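PDB 5DS0: peptidase M42 from Thaumarchaeota archaeon SCGC AB-539-E09, which probably removes amino-terminal residues from peptides as a metal-dependent TET aminopeptidase of the M42 family, working as a twelve-subunit assembly with a two-metal active site, here occupied by cobalt. Local coordinates for residues C[179-188]-C[233-241]; C[199-207]-C[344-352]. All coordinates share one frame; numbering follows the deposited sequence.

Contact 1: C[179-188]-C[233-241]. With CO (cobalt (II) ion), chain T; CO (cobalt (II) ion), chain U.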
# COMPACT_ATOMS: atom_id res chain seq x y z
N PHE C 179 24.93 -33.17 9.30
CA PHE C 179 25.73 -33.58 8.15
C PHE C 179 26.70 -32.46 7.78
O PHE C 179 27.84 -32.72 7.45
CB PHE C 179 24.87 -33.94 6.96
CG PHE C 179 24.11 -35.22 7.12
CD1 PHE C 179 24.73 -36.37 7.56
CD2 PHE C 179 22.77 -35.29 6.79
CE1 PHE C 179 24.03 -37.55 7.70
CE2 PHE C 179 22.07 -36.47 6.92
CZ PHE C 179 22.70 -37.60 7.39
N ASP C 180 26.23 -31.22 7.86
CA ASP C 180 27.05 -30.05 7.68
C ASP C 180 27.71 -29.75 9.01
O ASP C 180 27.04 -29.22 9.89
CB ASP C 180 26.17 -28.88 7.25
CG ASP C 180 26.92 -27.59 7.07
OD1 ASP C 180 28.18 -27.60 7.01
OD2 ASP C 180 26.24 -26.54 6.96
N ASP C 181 28.99 -30.08 9.21
CA ASP C 181 29.87 -30.68 8.21
C ASP C 181 30.61 -31.89 8.79
O ASP C 181 31.79 -32.11 8.53
CB ASP C 181 30.83 -29.63 7.70
CG ASP C 181 31.70 -30.10 6.53
OD1 ASP C 181 31.33 -31.08 5.84
OD2 ASP C 181 32.75 -29.47 6.32
N ARG C 182 29.89 -32.69 9.58
CA ARG C 182 30.47 -33.87 10.18
C ARG C 182 30.65 -34.95 9.13
O ARG C 182 31.54 -35.80 9.27
CB ARG C 182 29.64 -34.35 11.36
CG ARG C 182 29.83 -33.44 12.57
CD ARG C 182 28.88 -33.73 13.72
NE ARG C 182 28.78 -32.58 14.61
CZ ARG C 182 27.91 -32.46 15.60
NH1 ARG C 182 27.06 -33.44 15.88
NH2 ARG C 182 27.88 -31.34 16.33
N ILE C 183 29.87 -34.89 8.06
CA ILE C 183 30.09 -35.80 6.96
C ILE C 183 31.42 -35.49 6.29
O ILE C 183 32.11 -36.40 5.85
CB ILE C 183 28.94 -35.79 5.93
CG1 ILE C 183 29.00 -37.04 5.05
CG2 ILE C 183 29.00 -34.57 5.04
CD1 ILE C 183 28.74 -38.34 5.80
N GLY C 184 31.80 -34.21 6.22
CA GLY C 184 33.12 -33.84 5.71
C GLY C 184 34.24 -34.32 6.62
O GLY C 184 35.27 -34.81 6.15
N ALA C 185 34.04 -34.21 7.93
CA ALA C 185 34.98 -34.74 8.90
C ALA C 185 35.05 -36.25 8.79
O ALA C 185 36.12 -36.83 8.87
CB ALA C 185 34.55 -34.36 10.30
N PHE C 186 33.90 -36.88 8.57
CA PHE C 186 33.84 -38.31 8.38
C PHE C 186 34.68 -38.76 7.20
O PHE C 186 35.41 -39.73 7.29
CB PHE C 186 32.39 -38.75 8.18
CG PHE C 186 32.23 -40.22 7.87
CD1 PHE C 186 32.12 -41.14 8.90
CD2 PHE C 186 32.14 -40.65 6.56
CE1 PHE C 186 31.95 -42.48 8.63
CE2 PHE C 186 31.97 -41.99 6.28
CZ PHE C 186 31.87 -42.90 7.31
N VAL C 187 34.57 -38.04 6.09
CA VAL C 187 35.33 -38.36 4.89
C VAL C 187 36.83 -38.28 5.13
O VAL C 187 37.56 -39.19 4.77
CB VAL C 187 34.97 -37.41 3.75
CG1 VAL C 187 35.95 -37.55 2.59
CG2 VAL C 187 33.56 -37.71 3.26
N LEU C 188 37.30 -37.18 5.71
CA LEU C 188 38.74 -37.02 5.88
C LEU C 188 39.31 -38.04 6.87
O LEU C 188 40.41 -38.55 6.67
CB LEU C 188 39.10 -35.60 6.29
CG LEU C 188 38.62 -35.04 7.63
CD1 LEU C 188 39.62 -35.27 8.77
CD2 LEU C 188 38.36 -33.55 7.48
N ALA C 233 45.15 -26.99 0.05
CA ALA C 233 44.03 -27.33 0.92
C ALA C 233 42.84 -27.95 0.19
O ALA C 233 42.42 -27.45 -0.85
CB ALA C 233 43.59 -26.10 1.68
N LEU C 234 42.30 -29.01 0.76
CA LEU C 234 41.06 -29.62 0.28
C LEU C 234 40.02 -29.47 1.37
O LEU C 234 40.09 -30.13 2.39
CB LEU C 234 41.25 -31.10 0.00
CG LEU C 234 42.39 -31.49 -0.93
CD1 LEU C 234 42.43 -33.01 -1.05
CD2 LEU C 234 42.23 -30.84 -2.30
N VAL C 235 39.06 -28.58 1.17
CA VAL C 235 38.02 -28.39 2.14
C VAL C 235 36.83 -29.23 1.77
O VAL C 235 36.39 -29.23 0.62
CB VAL C 235 37.62 -26.92 2.23
CG1 VAL C 235 36.39 -26.76 3.09
CG2 VAL C 235 38.77 -26.13 2.81
N LEU C 236 36.32 -29.98 2.74
CA LEU C 236 35.17 -30.86 2.53
C LEU C 236 33.97 -30.25 3.19
O LEU C 236 34.01 -29.89 4.35
CB LEU C 236 35.45 -32.21 3.14
CG LEU C 236 36.64 -32.86 2.45
CD1 LEU C 236 37.38 -33.86 3.33
CD2 LEU C 236 36.17 -33.52 1.19
N GLU C 237 32.91 -30.09 2.42
CA GLU C 237 31.70 -29.43 2.89
C GLU C 237 30.50 -30.17 2.31
O GLU C 237 30.65 -31.16 1.59
CB GLU C 237 31.67 -27.97 2.43
CG GLU C 237 31.98 -26.93 3.50
CD GLU C 237 30.98 -26.79 4.66
OE1 GLU C 237 29.94 -27.47 4.71
OE2 GLU C 237 31.24 -25.94 5.52
N VAL C 238 29.32 -29.68 2.65
CA VAL C 238 28.11 -30.12 2.03
C VAL C 238 27.75 -29.12 0.94
O VAL C 238 28.22 -28.00 0.94
CB VAL C 238 26.96 -30.23 3.04
CG1 VAL C 238 27.25 -31.33 4.03
CG2 VAL C 238 26.72 -28.91 3.74
N ASP C 239 26.93 -29.56 -0.01
CA ASP C 239 26.41 -28.70 -1.06
C ASP C 239 24.91 -28.74 -0.90
O ASP C 239 24.34 -29.79 -0.55
CB ASP C 239 26.79 -29.25 -2.44
CG ASP C 239 27.28 -28.17 -3.40
OD1 ASP C 239 26.70 -27.06 -3.41
OD2 ASP C 239 28.24 -28.46 -4.16
N ILE C 240 24.25 -27.61 -1.12
CA ILE C 240 22.81 -27.58 -1.10
C ILE C 240 22.36 -28.32 -2.34
O ILE C 240 22.73 -27.95 -3.44
CB ILE C 240 22.25 -26.16 -1.10
CG1 ILE C 240 22.62 -25.39 0.18
CG2 ILE C 240 20.74 -26.21 -1.24
CD1 ILE C 240 23.71 -24.34 -0.01
N ALA C 241 21.59 -29.39 -2.15
CA ALA C 241 21.18 -30.23 -3.26
C ALA C 241 19.86 -29.76 -3.81
O ALA C 241 18.85 -29.72 -3.08
CB ALA C 241 21.08 -31.67 -2.83
CO CO T . 29.30 -26.01 6.58
CO CO U . 26.74 -24.76 7.23
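D180 and E237 meet on a cobalt ion. D180 OD1 binds the chain T ion at 2.0 Å, and E237 takes the same ion with both carboxylate oxygens, OE1 at 2.5 Å and OE2 at 2.2 Å from it. D180 OD2 reaches the chain U ion at 1.9 Å, so this carboxylate bridges the two metals; its plane is turned 63° from that of E237. H66 and E214 also belong to the first site, E215 and H325 to the second. This is the two-metal centre of an M42 aminopeptidase, set where the start of helix 179-197 crosses strand 232-240 of the central sheet. In the second shell, the backbone N of V238 donates to E237 OE1 on its anti lone pair (3.1 Å), helping, with the metal, to set the turn of that carboxylate. D181 follows a cis peptide bond, and its carboxylate stacks almost parallel on that of E237, 7° apart, while OD2 accepts from the backbone N of H66. Farther out the contact is apolar. V238 CG2 lies 3.6 Å from D180 CB, I183 CG2 packs on V238 CG1, and L236 CD1 touches both V187 CG1 and L188 CB, next to the backbone of G184.

Contact 2: C[199-207]-C[344-352]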
# COMPACT_ATOMS: atom_id res chain seq x y z
N GLY C 199 48.12 -49.44 3.54
CA GLY C 199 49.48 -48.97 3.27
C GLY C 199 49.65 -48.15 2.00
O GLY C 199 50.64 -48.31 1.29
N ILE C 200 48.71 -47.25 1.74
CA ILE C 200 48.78 -46.41 0.54
C ILE C 200 49.79 -45.29 0.77
O ILE C 200 49.67 -44.50 1.71
CB ILE C 200 47.40 -45.83 0.18
CG1 ILE C 200 46.42 -46.97 -0.13
CG2 ILE C 200 47.50 -44.91 -1.03
CD1 ILE C 200 44.96 -46.56 -0.20
N GLU C 201 50.78 -45.20 -0.11
CA GLU C 201 51.84 -44.21 0.05
C GLU C 201 51.42 -42.89 -0.55
O GLU C 201 50.67 -42.86 -1.52
CB GLU C 201 53.13 -44.71 -0.60
CG GLU C 201 53.81 -45.80 0.20
CD GLU C 201 54.88 -46.53 -0.59
OE1 GLU C 201 55.24 -47.65 -0.17
OE2 GLU C 201 55.35 -45.99 -1.62
N HIS C 202 51.90 -41.80 0.05
CA HIS C 202 51.58 -40.46 -0.42
C HIS C 202 52.76 -39.53 -0.24
O HIS C 202 53.31 -39.40 0.85
CB HIS C 202 50.35 -39.91 0.32
CG HIS C 202 50.43 -40.04 1.81
ND1 HIS C 202 51.02 -39.08 2.60
CD2 HIS C 202 49.99 -41.01 2.64
CE1 HIS C 202 50.95 -39.46 3.87
NE2 HIS C 202 50.33 -40.63 3.92
N PRO C 203 53.16 -38.84 -1.32
CA PRO C 203 54.39 -38.03 -1.35
C PRO C 203 54.25 -36.68 -0.64
O PRO C 203 54.57 -35.63 -1.21
CB PRO C 203 54.62 -37.82 -2.85
CG PRO C 203 53.25 -37.77 -3.41
CD PRO C 203 52.43 -38.75 -2.59
N ASN C 204 53.79 -36.73 0.61
CA ASN C 204 53.37 -35.53 1.32
C ASN C 204 52.94 -35.85 2.73
O ASN C 204 52.78 -37.01 3.10
CB ASN C 204 52.20 -34.87 0.58
CG ASN C 204 51.06 -35.85 0.28
OD1 ASN C 204 50.65 -36.60 1.15
ND2 ASN C 204 50.57 -35.83 -0.96
N THR C 205 52.73 -34.79 3.51
CA THR C 205 52.20 -34.92 4.86
C THR C 205 50.77 -34.39 4.84
O THR C 205 50.50 -33.31 4.33
CB THR C 205 53.06 -34.15 5.88
OG1 THR C 205 54.37 -34.75 5.93
CG2 THR C 205 52.45 -34.20 7.26
N VAL C 206 49.86 -35.18 5.41
CA VAL C 206 48.44 -34.87 5.38
C VAL C 206 47.97 -34.42 6.75
O VAL C 206 48.12 -35.14 7.73
CB VAL C 206 47.64 -36.11 4.95
CG1 VAL C 206 46.15 -35.88 5.10
CG2 VAL C 206 47.97 -36.47 3.51
N TYR C 207 47.37 -33.23 6.81
CA TYR C 207 46.78 -32.72 8.03
C TYR C 207 45.26 -32.79 7.88
O TYR C 207 44.66 -32.01 7.15
CB TYR C 207 47.21 -31.28 8.28
CG TYR C 207 48.69 -31.11 8.58
CD1 TYR C 207 49.66 -31.30 7.60
CD2 TYR C 207 49.11 -30.73 9.87
CE1 TYR C 207 51.01 -31.13 7.88
CE2 TYR C 207 50.46 -30.57 10.16
CZ TYR C 207 51.41 -30.77 9.17
OH TYR C 207 52.74 -30.59 9.45
N ILE C 344 41.48 -39.66 -1.63
CA ILE C 344 42.63 -40.55 -1.63
C ILE C 344 43.43 -40.42 -2.93
O ILE C 344 44.64 -40.24 -2.89
CB ILE C 344 42.20 -42.00 -1.37
CG1 ILE C 344 41.79 -42.16 0.10
CG2 ILE C 344 43.32 -42.98 -1.70
CD1 ILE C 344 41.09 -43.46 0.44
N GLU C 345 42.75 -40.50 -4.07
CA GLU C 345 43.42 -40.37 -5.36
C GLU C 345 44.16 -39.05 -5.47
O GLU C 345 45.23 -38.98 -6.05
CB GLU C 345 42.43 -40.49 -6.51
CG GLU C 345 41.72 -41.83 -6.64
CD GLU C 345 42.66 -43.01 -6.53
OE1 GLU C 345 43.57 -43.15 -7.38
OE2 GLU C 345 42.47 -43.81 -5.60
N LEU C 346 43.56 -37.99 -4.95
CA LEU C 346 44.20 -36.67 -5.00
C LEU C 346 45.47 -36.68 -4.18
O LEU C 346 46.52 -36.29 -4.67
CB LEU C 346 43.26 -35.59 -4.47
CG LEU C 346 42.00 -35.35 -5.29
CD1 LEU C 346 41.09 -34.41 -4.53
CD2 LEU C 346 42.33 -34.77 -6.65
N ILE C 347 45.36 -37.14 -2.95
CA ILE C 347 46.50 -37.17 -2.05
C ILE C 347 47.65 -38.01 -2.61
O ILE C 347 48.81 -37.64 -2.47
CB ILE C 347 46.06 -37.68 -0.66
CG1 ILE C 347 45.19 -36.63 0.01
CG2 ILE C 347 47.26 -38.00 0.23
CD1 ILE C 347 44.36 -37.18 1.14
N LYS C 348 47.33 -39.15 -3.22
CA LYS C 348 48.34 -39.97 -3.87
C LYS C 348 49.19 -39.18 -4.85
O LYS C 348 50.40 -39.38 -4.91
CB LYS C 348 47.70 -41.15 -4.60
CG LYS C 348 47.40 -42.34 -3.70
CD LYS C 348 46.54 -43.43 -4.33
CE LYS C 348 47.29 -44.19 -5.40
NZ LYS C 348 46.32 -44.88 -6.30
N ARG C 349 48.57 -38.25 -5.58
CA ARG C 349 49.23 -37.54 -6.68
C ARG C 349 49.73 -36.13 -6.36
O ARG C 349 50.34 -35.47 -7.21
CB ARG C 349 48.29 -37.46 -7.87
CG ARG C 349 48.02 -38.79 -8.54
CD ARG C 349 46.83 -38.68 -9.50
NE ARG C 349 46.50 -39.95 -10.13
CZ ARG C 349 45.92 -40.99 -9.52
NH1 ARG C 349 45.60 -40.94 -8.23
NH2 ARG C 349 45.68 -42.09 -10.21
N LEU C 350 49.49 -35.66 -5.14
CA LEU C 350 49.89 -34.29 -4.78
C LEU C 350 51.33 -34.24 -4.25
O LEU C 350 51.55 -34.08 -3.05
CB LEU C 350 48.92 -33.68 -3.76
CG LEU C 350 47.56 -33.22 -4.29
CD1 LEU C 350 46.61 -32.93 -3.14
CD2 LEU C 350 47.68 -31.98 -5.17
N ASP C 351 52.29 -34.42 -5.15
CA ASP C 351 53.71 -34.32 -4.78
C ASP C 351 54.15 -32.86 -4.83
O ASP C 351 53.40 -32.00 -5.27
CB ASP C 351 54.59 -35.21 -5.68
CG ASP C 351 54.41 -34.94 -7.17
OD1 ASP C 351 53.82 -33.90 -7.52
OD2 ASP C 351 54.85 -35.76 -7.99
N LEU C 352 55.37 -32.59 -4.38
CA LEU C 352 55.88 -31.22 -4.32
C LEU C 352 55.86 -30.52 -5.68
O LEU C 352 55.52 -29.35 -5.77
CB LEU C 352 57.31 -31.20 -3.75
CG LEU C 352 57.87 -29.80 -3.40
CD1 LEU C 352 57.17 -29.17 -2.20
CD2 LEU C 352 59.38 -29.87 -3.16
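N204 ND2 is gripped by two backbone carbonyls, I347 O in the last turn of helix 333-349 and L350 O in the turn that follows, each 2.9 Å from it. Both acceptors lie in the amide plane, so both N-H bonds are used. The bond to L350 O is nearly straight (175°) but comes from above that carbonyl's plane, whereas I347 O is met in its carbonyl plane, on a lone pair. The single N-H of H202 ND1 is shared, at bent angles, between N204 OD1 (2.9 Å) and N204 O, which agrees with the amide orientation that ND2 and its two carbonyls set. With chi1 at 51°, N204 CG sits between its own backbone N and carbonyl carbon, and the amide reaches the helix end from there. With an alanine in place of N204, the I347 and L350 carbonyls would probably lose this donor, and H202 ND1 would probably keep only the backbone O of its two acceptors here. The contact joins the loop leading into strand 205-211 to the end of helix 333-349. Beside the amide, I347 CG2 packs against H202 CB (3.6 Å) and V206 CG2 (3.7 Å). P203, centre of an inverse gamma turn, has its CG 3.7 Å from D351 CB. At the outer end, I200 CG2 rests on the aliphatic part of K348, whose chain crosses it at about a right angle; M195 of helix 179-197 touches I200, H202 and I347. Where the helix runs out, a neutral amide gives hydrogens to carbonyls, one with just a weak backbone bond from L350 N, so this polar link between loop and helix end involves no charge.

Contact 1 is wholly buried near the centre of the chain, whereas contact 2 is only partly buried and lies about 24 Å from that centre; their own centres are about 19 Å apart. Helix 179-197 and strand 205-211 follow one another in the chain, and strands 205-211 and 232-240 belong to the same mixed sheet, each pairing with strand 60-66. Helix 333-349 also serves both places: V187 of contact 1 packs on its I340 and V343, while its last turns form part of contact 2. L234 CD1 and L346 CD1 touch at 4.0 Å. Both contacts have apolar packing; what differs is the polar part, carboxylates on cobalt in contact 1, a neutral amide on backbone carbonyls in contact 2.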